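Local coordinates for protein lipase (Acinetobacter baumannii, PDB 4OPM) that probably hydrolyses ester bonds of lipids such as triacylglycerols, as a serine hydrolase with the alpha/beta hydrolase fold, at residues 48-53 with 99-104; 124-129 with 138-143. All coordinates share one frame; numbering follows the deposited sequence. Where two conformers were deposited one is given.

Contact 1 of 2, residues 48-53 with 99-104; sequences LLIHGL and EKLRRF
Where Leu48 and Ile50 meet Leu101 no flat group takes part, and the nearby planar groups lie to the sides. The Phe104 ring comes no closer than its CE2 to Leu48 CD1, 4.7 Å, a loose approach; it is turned instead toward Trp34 and Tyr36, meeting the second edge-to-face. Along the outer part of the helix the guanidinium of Arg103 offers NH1 at its edge to Glu99 OE2, 2.7 Å away, while Lys100 NZ takes the other oxygen, OE1, on its syn side. Just past the end of the strand, Gly52 O lies in the plane of the His51 imidazole and accepts from ND1 on a lone pair; NE2 accepts a hydrogen bond from the backbone N-H of Leu78, so both ring nitrogens are used and the ring's rotation is fixed. Strand 46-50 runs in the middle of the alpha/beta hydrolase sheet, parallel to strands 72-76 and 114-119 beside it. Helix 94-107 belongs to the beta-alpha-beta crossover joining those two, and so spans the strand between them. The contact itself rests on one methyl group: Leu101 CD2 lies 3.6 Å from Ile50 CD1 and 3.9 Å from Leu48 CD2, each pair meeting tip to tip. Leu101 has CG opposite its backbone N (chi1 -179°), which sends the branch from the helix to the sheet. Because Leu48 and Ile50 are two residues apart on the strand, both side chains emerge on the helix side and receive the same methyl. The loop beginning with His51 and Gly52 follows the strand at the position where relatives of this fold commonly build the oxyanion hole.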
loop_
_atom_site.group_PDB
_atom_site.type_symbol
_atom_site.label_atom_id
_atom_site.label_comp_id
_atom_site.label_asym_id
_atom_site.label_seq_id
_atom_site.Cartn_x
_atom_site.Cartn_y
_atom_site.Cartn_z
ATOM N N LEU A 48 -3.454 -10.136 -2.242
ATOM C CA LEU A 48 -2.652 -9.157 -2.971
ATOM C C LEU A 48 -2.486 -7.927 -2.083
ATOM O O LEU A 48 -3.492 -7.319 -1.701
ATOM C CB LEU A 48 -3.300 -8.800 -4.327
ATOM C CG LEU A 48 -2.596 -7.727 -5.180
ATOM C CD1 LEU A 48 -1.237 -8.212 -5.681
ATOM C CD2 LEU A 48 -3.485 -7.292 -6.357
ATOM N N LEU A 49 -1.227 -7.580 -1.738
ATOM C CA LEU A 49 -0.926 -6.448 -0.851
ATOM C C LEU A 49 -0.296 -5.339 -1.643
ATOM O O LEU A 49 0.724 -5.566 -2.302
ATOM C CB LEU A 49 -0.019 -6.863 0.332
ATOM C CG LEU A 49 -0.433 -8.101 1.118
ATOM C CD1 LEU A 49 0.565 -8.397 2.227
ATOM C CD2 LEU A 49 -1.816 -7.934 1.700
ATOM N N ILE A 50 -0.932 -4.141 -1.615
ATOM C CA ILE A 50 -0.508 -2.989 -2.431
ATOM C C ILE A 50 0.023 -1.849 -1.564
ATOM O O ILE A 50 -0.733 -1.270 -0.786
ATOM C CB ILE A 50 -1.679 -2.486 -3.333
ATOM C CG1 ILE A 50 -2.432 -3.648 -4.019
ATOM C CG2 ILE A 50 -1.180 -1.444 -4.359
ATOM C CD1 ILE A 50 -3.755 -3.236 -4.669
ATOM N N HIS A 51 1.325 -1.522 -1.717
ATOM C CA HIS A 51 1.968 -0.437 -0.970
ATOM C C HIS A 51 1.526 0.949 -1.498
ATOM O O HIS A 51 0.859 1.049 -2.536
ATOM C CB HIS A 51 3.508 -0.572 -1.000
ATOM C CG HIS A 51 4.113 -0.327 -2.349
ATOM N ND1 HIS A 51 4.267 0.960 -2.856
ATOM C CD2 HIS A 51 4.600 -1.211 -3.252
ATOM C CE1 HIS A 51 4.845 0.813 -4.039
ATOM N NE2 HIS A 51 5.075 -0.474 -4.315
ATOM N N GLY A 52 1.944 1.998 -0.797
ATOM C CA GLY A 52 1.601 3.372 -1.144
ATOM C C GLY A 52 2.685 4.146 -1.872
ATOM O O GLY A 52 3.700 3.574 -2.289
ATOM N N LEU A 53 2.476 5.471 -2.000
ATOM C CA LEU A 53 3.367 6.388 -2.730
ATOM C C LEU A 53 4.771 6.396 -2.141
ATOM O O LEU A 53 4.916 6.561 -0.934
ATOM C CB LEU A 53 2.781 7.810 -2.723
ATOM C CG LEU A 53 3.621 8.955 -3.325
ATOM C CD1 LEU A 53 3.774 8.810 -4.815
ATOM C CD2 LEU A 53 2.971 10.292 -3.019
ATOM N N GLU A 99 -4.884 -0.687 -13.987
ATOM C CA GLU A 99 -5.002 -1.524 -15.178
ATOM C C GLU A 99 -3.743 -2.393 -15.331
ATOM O O GLU A 99 -3.876 -3.570 -15.635
ATOM C CB GLU A 99 -5.251 -0.676 -16.435
ATOM C CG GLU A 99 -5.521 -1.510 -17.682
ATOM C CD GLU A 99 -4.304 -1.900 -18.503
ATOM O OE1 GLU A 99 -3.263 -1.216 -18.392
ATOM O OE2 GLU A 99 -4.391 -2.892 -19.263
ATOM N N LYS A 100 -2.532 -1.824 -15.121
ATOM C CA LYS A 100 -1.294 -2.608 -15.268
ATOM C C LYS A 100 -1.177 -3.640 -14.134
ATOM O O LYS A 100 -0.677 -4.743 -14.364
ATOM C CB LYS A 100 -0.050 -1.714 -15.363
ATOM C CG LYS A 100 0.011 -0.881 -16.651
ATOM C CD LYS A 100 0.044 -1.756 -17.933
ATOM C CE LYS A 100 0.176 -0.961 -19.202
ATOM N NZ LYS A 100 -1.061 -0.164 -19.490
ATOM N N LEU A 101 -1.707 -3.323 -12.936
ATOM C CA LEU A 101 -1.726 -4.286 -11.843
ATOM C C LEU A 101 -2.642 -5.463 -12.233
ATOM O O LEU A 101 -2.272 -6.605 -11.996
ATOM C CB LEU A 101 -2.180 -3.628 -10.534
ATOM C CG LEU A 101 -2.229 -4.530 -9.312
ATOM C CD1 LEU A 101 -0.830 -4.974 -8.880
ATOM C CD2 LEU A 101 -2.953 -3.836 -8.168
ATOM N N ARG A 102 -3.791 -5.190 -12.893
ATOM C CA ARG A 102 -4.666 -6.270 -13.373
ATOM C C ARG A 102 -3.907 -7.168 -14.382
ATOM O O ARG A 102 -4.001 -8.398 -14.300
ATOM C CB ARG A 102 -5.954 -5.712 -14.000
ATOM C CG ARG A 102 -6.882 -6.775 -14.608
ATOM C CD ARG A 102 -7.467 -7.713 -13.565
ATOM N NE ARG A 102 -8.135 -8.854 -14.192
ATOM C CZ ARG A 102 -8.289 -10.043 -13.624
ATOM N NH1 ARG A 102 -7.819 -10.269 -12.401
ATOM N NH2 ARG A 102 -8.912 -11.016 -14.269
ATOM N N ARG A 103 -3.146 -6.560 -15.316
ATOM C CA ARG A 103 -2.361 -7.317 -16.309
ATOM C C ARG A 103 -1.338 -8.219 -15.591
ATOM O O ARG A 103 -1.134 -9.368 -16.001
ATOM C CB ARG A 103 -1.650 -6.393 -17.319
ATOM C CG ARG A 103 -2.575 -5.498 -18.157
ATOM C CD ARG A 103 -3.346 -6.228 -19.255
ATOM N NE ARG A 103 -4.535 -6.935 -18.758
ATOM C CZ ARG A 103 -5.728 -6.380 -18.551
ATOM N NH1 ARG A 103 -5.914 -5.082 -18.766
ATOM N NH2 ARG A 103 -6.740 -7.116 -18.112
ATOM N N PHE A 104 -0.731 -7.698 -14.504
ATOM C CA PHE A 104 0.212 -8.445 -13.679
ATOM C C PHE A 104 -0.491 -9.643 -13.010
ATOM O O PHE A 104 0.041 -10.742 -13.060
ATOM C CB PHE A 104 0.870 -7.541 -12.615
ATOM C CG PHE A 104 1.576 -8.324 -11.529
ATOM C CD1 PHE A 104 2.823 -8.895 -11.761
ATOM C CD2 PHE A 104 0.975 -8.525 -10.286
ATOM C CE1 PHE A 104 3.462 -9.651 -10.770
ATOM C CE2 PHE A 104 1.621 -9.270 -9.288
ATOM C CZ PHE A 104 2.853 -9.838 -9.541
#

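Contact 2 of 2, residues 124-129 with 138-143; sequences SIALLY and KSLFLV
The segment axes of helix 124-129 and strand 139-143 approach to 9.0 Å and run nearly antiparallel, at 157°, bringing Ala126 closest to Leu140 along the backbones. The small side chain of Ala126 points toward the strand, and its CB lies 3.8 Å from Leu140 CD1. The same methyl also approaches Ala126 O. Leu127 enters from one flank of the helix: with CG opposite its carbonyl carbon (chi1 -79°), its CD2 methyl reaches across to Leu140 CD2 at 3.8 Å and Leu142 CD1 at 3.9 Å, crossing both leucines at about a right angle. Leu142 holds it with a second methyl as well, CD2 standing 4.0 Å from Leu127 CG. Leu140 was modelled in two conformers, and its contacts are those of one of them. This is the second half of a beta-alpha-beta unit of the alpha/beta hydrolase sheet: strand 114-119 leads through helix 121-132 into strand 137-143, and the turn before the helix carries a GxSxG sequence in which Ser120 is probably the nucleophile on its elbow. The Ala126 side chain also touches residues of that elbow. On the strand, alternation divides the side chains: Leu140 and Leu142 face the helix, whereas Phe141 leaves on the opposite side of the sheet. There its ring stacks with Tyr288, and Val143 CG2 lies 3.5 Å above the ring plane, displaced toward the rim. At the start of the segment, Ser139 OG is hydrogen-bonded to His115 ND1 of the adjacent strand.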
loop_
_atom_site.group_PDB
_atom_site.type_symbol
_atom_site.label_atom_id
_atom_site.label_comp_id
_atom_site.label_asym_id
_atom_site.label_seq_id
_atom_site.Cartn_x
_atom_site.Cartn_y
_atom_site.Cartn_z
ATOM N N SER A 124 -6.163 3.466 -2.717
ATOM C CA SER A 124 -6.831 4.112 -3.874
ATOM C C SER A 124 -6.843 3.169 -5.074
ATOM O O SER A 124 -7.879 3.007 -5.721
ATOM C CB SER A 124 -6.134 5.416 -4.268
ATOM O OG SER A 124 -6.096 6.300 -3.163
ATOM N N ILE A 125 -5.697 2.525 -5.342
ATOM C CA ILE A 125 -5.534 1.556 -6.428
ATOM C C ILE A 125 -6.452 0.349 -6.168
ATOM O O ILE A 125 -7.145 -0.087 -7.092
ATOM C CB ILE A 125 -4.033 1.148 -6.583
ATOM C CG1 ILE A 125 -3.177 2.372 -7.052
ATOM C CG2 ILE A 125 -3.886 -0.036 -7.556
ATOM C CD1 ILE A 125 -1.621 2.220 -6.882
ATOM N N ALA A 126 -6.488 -0.153 -4.903
ATOM C CA ALA A 126 -7.341 -1.288 -4.534
ATOM C C ALA A 126 -8.828 -0.972 -4.810
ATOM O O ALA A 126 -9.532 -1.818 -5.360
ATOM C CB ALA A 126 -7.126 -1.669 -3.071
ATOM N N LEU A 127 -9.270 0.263 -4.492
ATOM C CA LEU A 127 -10.640 0.743 -4.725
ATOM C C LEU A 127 -10.975 0.749 -6.220
ATOM O O LEU A 127 -12.026 0.243 -6.621
ATOM C CB LEU A 127 -10.839 2.150 -4.122
ATOM C CG LEU A 127 -11.063 2.186 -2.591
ATOM C CD1 LEU A 127 -10.776 3.574 -2.015
ATOM C CD2 LEU A 127 -12.464 1.740 -2.219
ATOM N N LEU A 128 -10.065 1.280 -7.052
ATOM C CA LEU A 128 -10.278 1.319 -8.500
ATOM C C LEU A 128 -10.334 -0.107 -9.067
ATOM O O LEU A 128 -11.203 -0.412 -9.883
ATOM C CB LEU A 128 -9.183 2.151 -9.180
ATOM C CG LEU A 128 -9.499 2.725 -10.561
ATOM C CD1 LEU A 128 -10.835 3.509 -10.562
ATOM C CD2 LEU A 128 -8.367 3.615 -11.033
ATOM N N TYR A 129 -9.449 -0.985 -8.585
ATOM C CA TYR A 129 -9.408 -2.385 -8.983
ATOM C C TYR A 129 -10.733 -3.090 -8.632
ATOM O O TYR A 129 -11.311 -3.748 -9.500
ATOM C CB TYR A 129 -8.221 -3.096 -8.293
ATOM C CG TYR A 129 -7.941 -4.475 -8.844
ATOM C CD1 TYR A 129 -8.720 -5.569 -8.472
ATOM C CD2 TYR A 129 -6.858 -4.701 -9.689
ATOM C CE1 TYR A 129 -8.446 -6.850 -8.951
ATOM C CE2 TYR A 129 -6.569 -5.977 -10.169
ATOM C CZ TYR A 129 -7.362 -7.051 -9.792
ATOM O OH TYR A 129 -7.098 -8.309 -10.274
ATOM N N LYS A 138 -12.425 -10.597 -3.941
ATOM C CA LYS A 138 -13.081 -11.369 -2.875
ATOM C C LYS A 138 -13.325 -10.513 -1.636
ATOM O O LYS A 138 -14.304 -10.731 -0.928
ATOM C CB LYS A 138 -12.233 -12.595 -2.510
ATOM C CG LYS A 138 -13.004 -13.693 -1.780
ATOM C CD LYS A 138 -12.149 -14.932 -1.626
ATOM C CE LYS A 138 -12.967 -16.153 -1.319
ATOM N NZ LYS A 138 -12.145 -17.390 -1.413
ATOM N N SER A 139 -12.403 -9.589 -1.345
ATOM C CA SER A 139 -12.507 -8.704 -0.181
ATOM C C SER A 139 -11.571 -7.542 -0.362
ATOM O O SER A 139 -10.638 -7.608 -1.172
ATOM C CB SER A 139 -12.177 -9.450 1.120
ATOM O OG SER A 139 -10.778 -9.630 1.286
ATOM N N LEU A 140 -11.810 -6.491 0.421
ATOM C CA LEU A 140 -11.005 -5.280 0.385
ATOM C C LEU A 140 -10.574 -4.887 1.802
ATOM O O LEU A 140 -11.396 -4.888 2.717
ATOM C CB LEU A 140 -11.859 -4.178 -0.256
ATOM C CG LEU A 140 -11.167 -3.023 -0.975
ATOM C CD1 LEU A 140 -10.368 -3.515 -2.205
ATOM C CD2 LEU A 140 -12.206 -2.021 -1.454
ATOM N N PHE A 141 -9.291 -4.561 1.980
ATOM C CA PHE A 141 -8.793 -4.123 3.275
ATOM C C PHE A 141 -8.125 -2.784 3.037
ATOM O O PHE A 141 -7.138 -2.704 2.307
ATOM C CB PHE A 141 -7.855 -5.153 3.924
ATOM C CG PHE A 141 -7.238 -4.757 5.253
ATOM C CD1 PHE A 141 -7.914 -3.913 6.136
ATOM C CD2 PHE A 141 -6.004 -5.271 5.645
ATOM C CE1 PHE A 141 -7.348 -3.563 7.368
ATOM C CE2 PHE A 141 -5.451 -4.943 6.885
ATOM C CZ PHE A 141 -6.125 -4.097 7.742
ATOM N N LEU A 142 -8.726 -1.722 3.568
ATOM C CA LEU A 142 -8.239 -0.370 3.359
ATOM C C LEU A 142 -7.548 0.142 4.605
ATOM O O LEU A 142 -8.180 0.312 5.642
ATOM C CB LEU A 142 -9.393 0.561 2.957
ATOM C CG LEU A 142 -10.177 0.169 1.679
ATOM C CD1 LEU A 142 -11.406 1.066 1.478
ATOM C CD2 LEU A 142 -9.273 0.202 0.433
ATOM N N VAL A 143 -6.250 0.404 4.487
ATOM C CA VAL A 143 -5.449 0.905 5.600
ATOM C C VAL A 143 -5.077 2.358 5.302
ATOM O O VAL A 143 -4.216 2.594 4.455
ATOM C CB VAL A 143 -4.188 0.028 5.871
ATOM C CG1 VAL A 143 -3.455 0.514 7.128
ATOM C CG2 VAL A 143 -4.543 -1.465 5.984
#

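In the fold
Both contacts are buried, and in each a helix packs on the same central sheet: helix 94-107 on strand 46-50 in contact 1, helix 121-132 on strand 137-143 in contact 2. Strand 114-119 lies between these two strands. The helices also meet, through Leu101 CD2 and Ile125 CG2 at 4.0 Å and a probable hydrogen bond between Arg102 NH1 and Tyr129 OH. Ile50 reaches Ala126 as well, so the apolar layers are continuous. The side-chain packing in each interface is aliphatic, but contact 1 turns on a single leucine methyl, whereas contact 2 interleaves three leucines and an alanine. Charges accompany contact 1 on the partly exposed part of its helix.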